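Local structure of SusD superfamily protein (Bacteroides thetaiotaomicron VPI-5482, 3HDX) at residues Glu410-Ile413 with Ala414-Glu418; Ala446-Arg449 with Leu450-Ser453; Leu164-Ile167 with Glu168-Tyr172; Val359-Leu363 with Glu364-Leu368. The protein probably binds polysaccharides at the outer membrane, as a SusD-family lipoprotein that helps the bacterium capture carbohydrate for its metabolism. All coordinates share one frame; numbering follows the deposited sequence.

Contact 1 of 4, residues Glu410-Ile413 with Ala414-Glu418. With EDO (1,2-ethanediol), chain E.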
loop_
_atom_site.group_PDB
_atom_site.type_symbol
_atom_site.label_atom_id
_atom_site.label_comp_id
_atom_site.label_asym_id
_atom_site.label_seq_id
_atom_site.Cartn_x
_atom_site.Cartn_y
_atom_site.Cartn_z
ATOM N N GLU A 410 3.254 -25.623 4.764
ATOM C CA GLU A 410 1.964 -24.965 4.576
ATOM C C GLU A 410 1.435 -24.405 5.921
ATOM O O GLU A 410 0.864 -23.308 5.958
ATOM C CB GLU A 410 0.987 -25.892 3.863
ATOM C CG GLU A 410 1.373 -26.187 2.413
ATOM C CD GLU A 410 2.554 -27.165 2.229
ATOM O OE1 GLU A 410 2.771 -28.086 3.067
ATOM O OE2 GLU A 410 3.306 -26.987 1.256
ATOM N N SER A 411 1.688 -25.118 7.022
ATOM C CA SER A 411 1.284 -24.639 8.354
ATOM C C SER A 411 2.013 -23.328 8.659
ATOM O O SER A 411 1.411 -22.381 9.201
ATOM C CB SER A 411 1.590 -25.655 9.472
ATOM O OG SER A 411 0.830 -26.845 9.336
ATOM N N LEU A 412 3.315 -23.270 8.332
ATOM C CA LEU A 412 4.103 -22.049 8.546
ATOM C C LEU A 412 3.633 -20.919 7.624
ATOM O O LEU A 412 3.496 -19.779 8.066
ATOM C CB LEU A 412 5.607 -22.346 8.400
ATOM C CG LEU A 412 6.546 -21.124 8.541
ATOM C CD1 LEU A 412 6.299 -20.475 9.910
ATOM C CD2 LEU A 412 8.029 -21.516 8.403
ATOM N N ILE A 413 3.375 -21.229 6.354
ATOM C CA ILE A 413 2.822 -20.202 5.426
ATOM C C ILE A 413 1.522 -19.625 5.983
ATOM O O ILE A 413 1.389 -18.404 6.074
ATOM C CB ILE A 413 2.603 -20.752 3.992
ATOM C CG1 ILE A 413 3.936 -21.018 3.313
ATOM C CG2 ILE A 413 1.708 -19.779 3.138
ATOM C CD1 ILE A 413 3.801 -21.934 2.072
ATOM N N ALA A 414 0.632 -20.483 6.457
ATOM C CA ALA A 414 -0.662 -20.008 6.979
ATOM C C ALA A 414 -0.403 -19.050 8.175
ATOM O O ALA A 414 -1.024 -17.989 8.275
ATOM C CB ALA A 414 -1.596 -21.175 7.345
ATOM N N GLU A 415 0.529 -19.418 9.047
ATOM C CA GLU A 415 0.837 -18.582 10.213
ATOM C C GLU A 415 1.476 -17.224 9.861
ATOM O O GLU A 415 1.144 -16.209 10.472
ATOM C CB GLU A 415 1.647 -19.330 11.274
ATOM C CG GLU A 415 1.908 -18.537 12.542
ATOM C CD GLU A 415 0.658 -18.068 13.260
ATOM O OE1 GLU A 415 -0.447 -18.659 13.086
ATOM O OE2 GLU A 415 0.800 -17.084 14.008
ATOM N N ILE A 416 2.352 -17.218 8.867
ATOM C CA ILE A 416 2.925 -15.962 8.355
ATOM C C ILE A 416 1.786 -15.043 7.886
ATOM O O ILE A 416 1.797 -13.841 8.209
ATOM C CB ILE A 416 3.918 -16.191 7.214
ATOM C CG1 ILE A 416 5.182 -16.917 7.741
ATOM C CG2 ILE A 416 4.341 -14.859 6.557
ATOM C CD1 ILE A 416 6.067 -17.547 6.711
ATOM N N PHE A 417 0.809 -15.603 7.151
ATOM C CA PHE A 417 -0.359 -14.788 6.759
ATOM C C PHE A 417 -1.231 -14.331 7.941
ATOM O O PHE A 417 -1.753 -13.234 7.895
ATOM C CB PHE A 417 -1.144 -15.442 5.641
ATOM C CG PHE A 417 -0.480 -15.262 4.329
ATOM C CD1 PHE A 417 -0.567 -14.035 3.670
ATOM C CD2 PHE A 417 0.282 -16.270 3.747
ATOM C CE1 PHE A 417 0.064 -13.840 2.440
ATOM C CE2 PHE A 417 0.900 -16.064 2.545
ATOM C CZ PHE A 417 0.817 -14.857 1.895
ATOM N N GLU A 418 -1.335 -15.128 9.014
ATOM C CA GLU A 418 -2.057 -14.661 10.205
ATOM C C GLU A 418 -1.284 -13.539 10.887
ATOM O O GLU A 418 -1.887 -12.636 11.438
ATOM C CB GLU A 418 -2.303 -15.801 11.201
ATOM C CG GLU A 418 -3.236 -16.857 10.665
ATOM C CD GLU A 418 -4.584 -16.327 10.176
ATOM O OE1 GLU A 418 -5.186 -15.520 10.882
ATOM O OE2 GLU A 418 -5.029 -16.746 9.071
HETATM C C1 EDO E . -6.904 -16.988 6.292
HETATM O O1 EDO E . -6.429 -15.804 6.962
HETATM C C2 EDO E . -8.272 -17.369 6.800
HETATM O O2 EDO E . -9.172 -16.299 6.506
#
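The amide N of Ile416 lies 2.9 Å from the carbonyl O of Leu412, with its hydrogen aimed almost straight at the oxygen (164°). It is one of four successive i to i+4 bonds along this part of the α-helix; the others join Ala414 to Glu410, Glu415 to Ser411 and Phe417 to Ile413. The side chains follow the same spacing. Ile413 and Phe417 lie alongside each other and point the same way, and the methyl CG2 of Ile413 meets the ring at its edge, in the plane, 3.8 Å from CD2 of Phe417. Chi1 of Ile413 (-69°) turns CG1 back beside the backbone N and leaves CG2 as the branch that meets the ring. The carbonyl O of Ile413 also approaches that edge, 3.3 Å from Phe417 CD2. With an alanine in place of Phe417, Ile413 CG2 would probably lose its ring neighbour and a gap would open toward the helices beside it. One residue round, Leu412 leans across Ile416 at a slant, its CG 4.0 Å from Ile416 CD1. The polar ends turn elsewhere: Glu415 forms a salt bridge with Arg422, while Glu418 pairs with Arg421 and takes a 2.7 Å hydrogen bond at OE2 from O1 of a 1,2-ethanediol, probably from the crystallisation liquor. This is an amphipathic helix in a largely helical fold: Leu412 is bedded on helix 380-391 and on Phe401 and Phe405, Ile413 and Ile416 reach Cys375 of helix 363-376, and Phe417 packs against Arg436 and Arg437 of helix 430-441.

Contact 2 of 4, residues Ala446-Arg449 with Leu450-Ser453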
loop_
_atom_site.group_PDB
_atom_site.type_symbol
_atom_site.label_atom_id
_atom_site.label_comp_id
_atom_site.label_asym_id
_atom_site.label_seq_id
_atom_site.Cartn_x
_atom_site.Cartn_y
_atom_site.Cartn_z
ATOM N N ALA A 446 -13.038 -22.927 -4.232
ATOM C CA ALA A 446 -13.911 -21.820 -4.634
ATOM C C ALA A 446 -13.118 -20.540 -4.824
ATOM O O ALA A 446 -13.306 -19.834 -5.795
ATOM C CB ALA A 446 -15.081 -21.616 -3.624
ATOM N N PHE A 447 -12.167 -20.297 -3.915
ATOM C CA PHE A 447 -11.283 -19.124 -4.021
ATOM C C PHE A 447 -10.334 -19.319 -5.228
ATOM O O PHE A 447 -10.104 -18.385 -5.986
ATOM C CB PHE A 447 -10.511 -18.949 -2.713
ATOM C CG PHE A 447 -9.905 -17.581 -2.484
ATOM C CD1 PHE A 447 -9.785 -16.585 -3.467
ATOM C CD2 PHE A 447 -9.408 -17.300 -1.214
ATOM C CE1 PHE A 447 -9.190 -15.372 -3.171
ATOM C CE2 PHE A 447 -8.817 -16.065 -0.926
ATOM C CZ PHE A 447 -8.728 -15.114 -1.910
ATOM N N LEU A 448 -9.787 -20.518 -5.425
ATOM C CA LEU A 448 -8.931 -20.755 -6.625
ATOM C C LEU A 448 -9.699 -20.479 -7.922
ATOM O O LEU A 448 -9.151 -19.913 -8.877
ATOM C CB LEU A 448 -8.343 -22.168 -6.620
ATOM C CG LEU A 448 -7.323 -22.469 -5.535
ATOM C CD1 LEU A 448 -7.115 -24.004 -5.420
ATOM C CD2 LEU A 448 -6.015 -21.688 -5.858
ATOM N N ARG A 449 -10.987 -20.827 -7.942
ATOM C CA ARG A 449 -11.813 -20.535 -9.140
ATOM C C ARG A 449 -12.041 -19.041 -9.266
ATOM O O ARG A 449 -12.059 -18.521 -10.361
ATOM C CB ARG A 449 -13.105 -21.326 -9.107
ATOM C CG ARG A 449 -14.095 -21.032 -10.223
ATOM C CD ARG A 449 -15.043 -19.990 -9.766
ATOM N NE ARG A 449 -16.011 -19.667 -10.788
ATOM C CZ ARG A 449 -17.045 -18.854 -10.574
ATOM N NH1 ARG A 449 -17.264 -18.273 -9.379
ATOM N NH2 ARG A 449 -17.876 -18.636 -11.580
ATOM N N LEU A 450 -12.271 -18.347 -8.149
ATOM C CA LEU A 450 -12.402 -16.886 -8.177
ATOM C C LEU A 450 -11.147 -16.237 -8.779
ATOM O O LEU A 450 -11.247 -15.275 -9.552
ATOM C CB LEU A 450 -12.650 -16.354 -6.766
ATOM C CG LEU A 450 -13.131 -14.908 -6.643
ATOM C CD1 LEU A 450 -14.584 -14.749 -7.104
ATOM C CD2 LEU A 450 -13.042 -14.436 -5.215
ATOM N N ILE A 451 -9.974 -16.791 -8.468
ATOM C CA ILE A 451 -8.701 -16.272 -9.007
ATOM C C ILE A 451 -8.634 -16.523 -10.510
ATOM O O ILE A 451 -8.412 -15.588 -11.285
ATOM C CB ILE A 451 -7.482 -16.899 -8.307
ATOM C CG1 ILE A 451 -7.411 -16.428 -6.842
ATOM C CG2 ILE A 451 -6.160 -16.544 -9.046
ATOM C CD1 ILE A 451 -6.499 -17.266 -5.951
ATOM N N SER A 452 -8.869 -17.770 -10.925
ATOM C CA SER A 452 -8.751 -18.116 -12.347
ATOM C C SER A 452 -9.801 -17.431 -13.228
ATOM O O SER A 452 -9.529 -17.118 -14.398
ATOM C CB SER A 452 -8.787 -19.625 -12.545
ATOM O OG SER A 452 -10.034 -20.168 -12.191
ATOM N N SER A 453 -10.986 -17.192 -12.658
ATOM C CA SER A 453 -12.093 -16.599 -13.395
ATOM C C SER A 453 -12.039 -15.073 -13.434
ATOM O O SER A 453 -12.846 -14.458 -14.112
ATOM C CB SER A 453 -13.435 -17.051 -12.829
ATOM O OG SER A 453 -13.615 -16.552 -11.512
#
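Phe447 and Ile451, one turn apart, are set obliquely to each other, with CD1 of the Phe447 ring 4.1 Å from Ile451 CG1. The ring presents neither a clear face nor a clear edge to the isoleucine, nor to Leu450, whose CD2 is 4.3 Å from Phe447 CD1. Phe447 carries CG opposite its backbone N (chi1 -161°), which brings the CD1 side of the ring near both residues. Leu448 adds a looser apolar touch on Ile451. On another side of the helix the grouping is polar. Ser453 OG lies over one face of the Arg449 guanidinium, 4.0 Å from NE and displaced toward the rim of the group. The same hydroxyl donates to the carbonyl O of Arg449 at 2.8 Å, and the amide N of Ser453 reaches that oxygen at 2.9 Å from the opposite face of the carbonyl plane. Two donors from one residue thus hold the oxygen, which fixes the serine's rotation (chi1 66°) and ties the side chain back onto the helix. Arg449 touches a crystal neighbour, which may influence the course of its chain. All of this belongs to the short surface helix 445-453. Phe447 rests on Leu434 and Gln438 of helix 430-441, where Leu448 and Ile451 also meet Gln438; Arg449, Leu450 and Ser453 instead touch Phe476 in a loop near the C-terminus.

Contact 3 of 4, residues Leu164-Ile167 with Glu168-Tyr172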
loop_
_atom_site.group_PDB
_atom_site.type_symbol
_atom_site.label_atom_id
_atom_site.label_comp_id
_atom_site.label_asym_id
_atom_site.label_seq_id
_atom_site.Cartn_x
_atom_site.Cartn_y
_atom_site.Cartn_z
ATOM N N LEU A 164 13.647 -0.657 -11.922
ATOM C CA LEU A 164 15.117 -0.943 -11.937
ATOM C C LEU A 164 15.901 0.231 -12.540
ATOM O O LEU A 164 16.971 0.601 -12.044
ATOM C CB LEU A 164 15.415 -2.285 -12.628
ATOM C CG LEU A 164 15.050 -3.474 -11.755
ATOM C CD1 LEU A 164 14.985 -4.707 -12.612
ATOM C CD2 LEU A 164 16.065 -3.672 -10.597
ATOM N N THR A 165 15.346 0.852 -13.596
ATOM C CA THR A 165 15.963 2.062 -14.192
ATOM C C THR A 165 15.943 3.223 -13.189
ATOM O O THR A 165 16.989 3.867 -12.939
ATOM C CB THR A 165 15.278 2.438 -15.505
ATOM O OG1 THR A 165 15.526 1.401 -16.449
ATOM C CG2 THR A 165 15.769 3.755 -16.072
ATOM N N ALA A 166 14.796 3.418 -12.529
ATOM C CA ALA A 166 14.664 4.526 -11.524
ATOM C C ALA A 166 15.678 4.362 -10.377
ATOM O O ALA A 166 16.270 5.345 -9.933
ATOM C CB ALA A 166 13.258 4.613 -10.948
ATOM N N ILE A 167 15.887 3.122 -9.943
ATOM C CA ILE A 167 16.794 2.782 -8.820
ATOM C C ILE A 167 18.226 3.287 -9.087
ATOM O O ILE A 167 18.925 3.640 -8.168
ATOM C CB ILE A 167 16.737 1.245 -8.527
ATOM C CG1 ILE A 167 15.455 0.971 -7.707
ATOM C CG2 ILE A 167 18.030 0.729 -7.811
ATOM C CD1 ILE A 167 15.024 -0.513 -7.655
ATOM N N GLU A 168 18.643 3.305 -10.355
ATOM C CA GLU A 168 19.997 3.794 -10.672
ATOM C C GLU A 168 20.201 5.249 -10.223
ATOM O O GLU A 168 21.328 5.633 -9.860
ATOM C CB GLU A 168 20.340 3.542 -12.146
ATOM C CG GLU A 168 20.492 2.048 -12.403
ATOM C CD GLU A 168 21.591 1.449 -11.513
ATOM O OE1 GLU A 168 22.790 1.759 -11.773
ATOM O OE2 GLU A 168 21.268 0.707 -10.529
ATOM N N ASP A 169 19.128 6.042 -10.216
ATOM C CA ASP A 169 19.179 7.467 -9.836
ATOM C C ASP A 169 18.496 7.862 -8.533
ATOM O O ASP A 169 18.728 8.973 -8.058
ATOM C CB ASP A 169 18.652 8.347 -10.979
ATOM C CG ASP A 169 19.549 8.326 -12.198
ATOM O OD1 ASP A 169 20.771 8.352 -12.022
ATOM O OD2 ASP A 169 19.026 8.329 -13.332
ATOM N N LEU A 170 17.703 6.977 -7.920
ATOM C CA LEU A 170 17.056 7.302 -6.655
ATOM C C LEU A 170 18.061 7.163 -5.520
ATOM O O LEU A 170 18.671 6.096 -5.392
ATOM C CB LEU A 170 15.884 6.367 -6.337
ATOM C CG LEU A 170 14.632 6.504 -7.192
ATOM C CD1 LEU A 170 13.760 5.206 -7.026
ATOM C CD2 LEU A 170 13.880 7.805 -6.850
ATOM N N PRO A 171 18.238 8.233 -4.730
ATOM C CA PRO A 171 19.107 8.123 -3.575
ATOM C C PRO A 171 18.363 7.502 -2.378
ATOM O O PRO A 171 17.142 7.296 -2.412
ATOM C CB PRO A 171 19.472 9.586 -3.300
ATOM C CG PRO A 171 18.163 10.298 -3.573
ATOM C CD PRO A 171 17.561 9.546 -4.770
ATOM N N TYR A 172 19.122 7.135 -1.356
ATOM C CA TYR A 172 18.557 6.720 -0.062
ATOM C C TYR A 172 17.948 7.945 0.649
ATOM O O TYR A 172 16.837 7.862 1.178
ATOM C CB TYR A 172 19.580 6.036 0.813
ATOM C CG TYR A 172 20.021 4.714 0.254
ATOM C CD1 TYR A 172 19.133 3.647 0.189
ATOM C CD2 TYR A 172 21.334 4.477 -0.161
ATOM C CE1 TYR A 172 19.511 2.424 -0.293
ATOM C CE2 TYR A 172 21.709 3.238 -0.644
ATOM C CZ TYR A 172 20.788 2.196 -0.707
ATOM O OH TYR A 172 21.156 0.949 -1.183
HETATM O O HOH W 1 18.953 -0.904 -10.993
HETATM O O HOH W 2 17.628 6.165 -14.348
#
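Helix 152-169 ends in a turn where Ala166 meets Asp169 and Leu170. One oxygen, Ala166 O, accepts from both amides: Leu170 N at 3.0 Å lies in the carbonyl plane, whereas Asp169 N, also at 3.0 Å, stands 48° out of it. The neighbouring Thr165 O takes Glu168 N at 3.1 Å, again from above its plane. The two i to i+3 bonds, Glu168 N to Thr165 O and Asp169 N to Ala166 O, give the 3-10-like tightening with which many α-helices finish, and water completes it: one molecule donates to Leu164 O and, in the modelled conformer, to Glu168 OE2, and a second donates to Thr165 O at 2.8 Å and to Asp169 OD2. Beyond the turn Leu170 folds back along the helix, its CD1 4.0 Å from Ala166 CB; chi1 (-70°) sets CG beside its own backbone N, 3.4 Å from Ala166 O. Replacing Leu170 with a serine would probably leave Ala166 CB without its apolar partner and open a gap between helices 104-129 and 196-209, where the leucine touches Ala112 and Ala199. Lys196 NZ, from the start of helix 196-209, hydrogen-bonds to both Ile167 O and Leu170 O.

Contact 4 of 4, residues Val359-Leu363 with Glu364-Leu368; sequences VFTRL and EDITL
Chi1 of Thr361 (-168°) and of Asp365 (168°) set the hydroxyl of one and the carboxylate of the other opposite their own backbone nitrogens, which brings them together; the two side chains cross at about a right angle. Thr361 OG1 donates to Asp365 OD2 at 2.6 Å, on the lone pair that faces away from OD1. Ile366 CD1 packs against the same hydroxyl, 3.4 Å from Thr361 OG1. Between them the chain passes from strand 358-361 into helix 363-376, with Arg362 at the N-cap position; its carbonyl O accepts Ile366 N at 3.2 Å. The Arg362 side chain stretches from CG to NE and brings NH1 to within 2.9 Å of Glu364 OE1, a salt bridge whose hydrogen bond is weak. The carboxylate meets the guanidinium at its edge, with the two planes 57° apart. Arg362 is held more firmly by Glu427, and NH1 also pairs with Glu423, while Glu364 OE2 takes the amide of Thr235. At the next residue, Leu363 O is gripped twice by Thr367, through N at 2.8 Å and through OG1 at 2.8 Å, the hydroxyl coming from above the carbonyl plane and bonding with Tyr234 OH as well. Every residue that touches here is buried. With Arg420 at OD1 and hydrogen bonds from Thr361 and His205 at OD2, the Asp365 carboxylate would be expected to stay ionised; these polar links join the strand-to-helix junction to helices 409-423 and 196-209 and to Glu427.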
loop_
_atom_site.group_PDB
_atom_site.type_symbol
_atom_site.label_atom_id
_atom_site.label_comp_id
_atom_site.label_asym_id
_atom_site.label_seq_id
_atom_site.Cartn_x
_atom_site.Cartn_y
_atom_site.Cartn_z
ATOM N N VAL A 359 0.389 4.296 4.476
ATOM C CA VAL A 359 1.645 3.564 4.641
ATOM C C VAL A 359 1.552 2.323 3.779
ATOM O O VAL A 359 0.910 1.331 4.145
ATOM C CB VAL A 359 1.953 3.227 6.080
ATOM C CG1 VAL A 359 3.261 2.399 6.162
ATOM C CG2 VAL A 359 2.000 4.533 6.958
ATOM N N PHE A 360 2.138 2.411 2.581
ATOM C CA PHE A 360 2.125 1.272 1.699
ATOM C C PHE A 360 2.952 0.137 2.266
ATOM O O PHE A 360 2.524 -1.006 2.230
ATOM C CB PHE A 360 2.548 1.639 0.282
ATOM C CG PHE A 360 2.616 0.464 -0.631
ATOM C CD1 PHE A 360 1.454 -0.110 -1.163
ATOM C CD2 PHE A 360 3.827 -0.140 -0.918
ATOM C CE1 PHE A 360 1.556 -1.254 -2.013
ATOM C CE2 PHE A 360 3.889 -1.256 -1.749
ATOM C CZ PHE A 360 2.766 -1.809 -2.255
ATOM N N THR A 361 4.150 0.467 2.750
ATOM C CA THR A 361 5.035 -0.518 3.338
ATOM C C THR A 361 5.957 0.084 4.379
ATOM O O THR A 361 6.187 1.291 4.461
ATOM C CB THR A 361 5.843 -1.278 2.261
ATOM O OG1 THR A 361 6.498 -2.420 2.845
ATOM C CG2 THR A 361 6.860 -0.393 1.542
ATOM N N ARG A 362 6.475 -0.825 5.171
ATOM C CA ARG A 362 7.339 -0.590 6.298
ATOM C C ARG A 362 8.100 -1.889 6.564
ATOM O O ARG A 362 7.769 -2.946 6.004
ATOM C CB ARG A 362 6.546 -0.125 7.529
ATOM C CG ARG A 362 5.404 -1.057 7.957
ATOM C CD ARG A 362 4.530 -0.315 8.983
ATOM N NE ARG A 362 3.362 -1.080 9.443
ATOM C CZ ARG A 362 3.354 -1.902 10.489
ATOM N NH1 ARG A 362 4.458 -2.187 11.158
ATOM N NH2 ARG A 362 2.227 -2.487 10.845
ATOM N N LEU A 363 9.092 -1.829 7.455
ATOM C CA LEU A 363 9.965 -2.995 7.669
ATOM C C LEU A 363 9.246 -4.277 8.047
ATOM O O LEU A 363 9.626 -5.364 7.604
ATOM C CB LEU A 363 11.128 -2.727 8.647
ATOM C CG LEU A 363 12.353 -2.088 7.983
ATOM C CD1 LEU A 363 13.374 -1.653 9.032
ATOM C CD2 LEU A 363 12.998 -2.982 6.948
ATOM N N GLU A 364 8.175 -4.164 8.821
ATOM C CA GLU A 364 7.458 -5.379 9.254
ATOM C C GLU A 364 6.821 -6.101 8.051
ATOM O O GLU A 364 6.790 -7.341 7.989
ATOM C CB GLU A 364 6.393 -5.075 10.324
ATOM C CG GLU A 364 6.944 -4.612 11.691
ATOM C CD GLU A 364 7.393 -3.170 11.772
ATOM O OE1 GLU A 364 7.304 -2.426 10.751
ATOM O OE2 GLU A 364 7.798 -2.778 12.880
ATOM N N ASP A 365 6.264 -5.319 7.131
ATOM C CA ASP A 365 5.692 -5.865 5.885
ATOM C C ASP A 365 6.763 -6.634 5.097
ATOM O O ASP A 365 6.577 -7.798 4.752
ATOM C CB ASP A 365 5.064 -4.781 5.027
ATOM C CG ASP A 365 4.721 -5.271 3.622
ATOM O OD1 ASP A 365 4.143 -6.379 3.498
ATOM O OD2 ASP A 365 5.057 -4.551 2.640
ATOM N N ILE A 366 7.882 -5.952 4.841
ATOM C CA ILE A 366 8.953 -6.525 4.040
ATOM C C ILE A 366 9.582 -7.764 4.713
ATOM O O ILE A 366 9.923 -8.729 4.041
ATOM C CB ILE A 366 10.018 -5.464 3.688
ATOM C CG1 ILE A 366 9.392 -4.315 2.852
ATOM C CG2 ILE A 366 11.200 -6.079 2.936
ATOM C CD1 ILE A 366 8.732 -4.688 1.552
ATOM N N THR A 367 9.671 -7.742 6.045
ATOM C CA THR A 367 10.188 -8.865 6.815
ATOM C C THR A 367 9.272 -10.064 6.727
ATOM O O THR A 367 9.746 -11.185 6.480
ATOM C CB THR A 367 10.472 -8.433 8.257
ATOM O OG1 THR A 367 11.423 -7.355 8.214
ATOM C CG2 THR A 367 10.973 -9.604 9.144
ATOM N N LEU A 368 7.963 -9.821 6.809
ATOM C CA LEU A 368 6.988 -10.932 6.674
ATOM C C LEU A 368 6.948 -11.409 5.227
ATOM O O LEU A 368 6.790 -12.599 4.980
ATOM C CB LEU A 368 5.578 -10.562 7.209
ATOM C CG LEU A 368 5.515 -10.340 8.719
ATOM C CD1 LEU A 368 4.190 -9.631 9.145
ATOM C CD2 LEU A 368 5.744 -11.674 9.499
#

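In the fold
Contact 4 is the core site, its centre about 9 Å from the centre of the chain, and the only one with a salt bridge between its own segments. Contact 2 is a surface contact, where a serine hydroxyl bonds back onto its own helix. Contacts 1 and 3 are partly buried, and each has an apolar side turned to neighbouring helices; in contact 3 waters bridge carbonyls and carboxylates. Contacts 1 and 4 touch, through Ile416 CG2 and Leu368 O at 3.7 Å, where helices 409-423 and 363-376 pack. Contacts 1 and 2 lie about 10 Å apart at their nearest atoms, yet both lean on helix 430-441. Contacts 3 and 4 each meet helix 213-226.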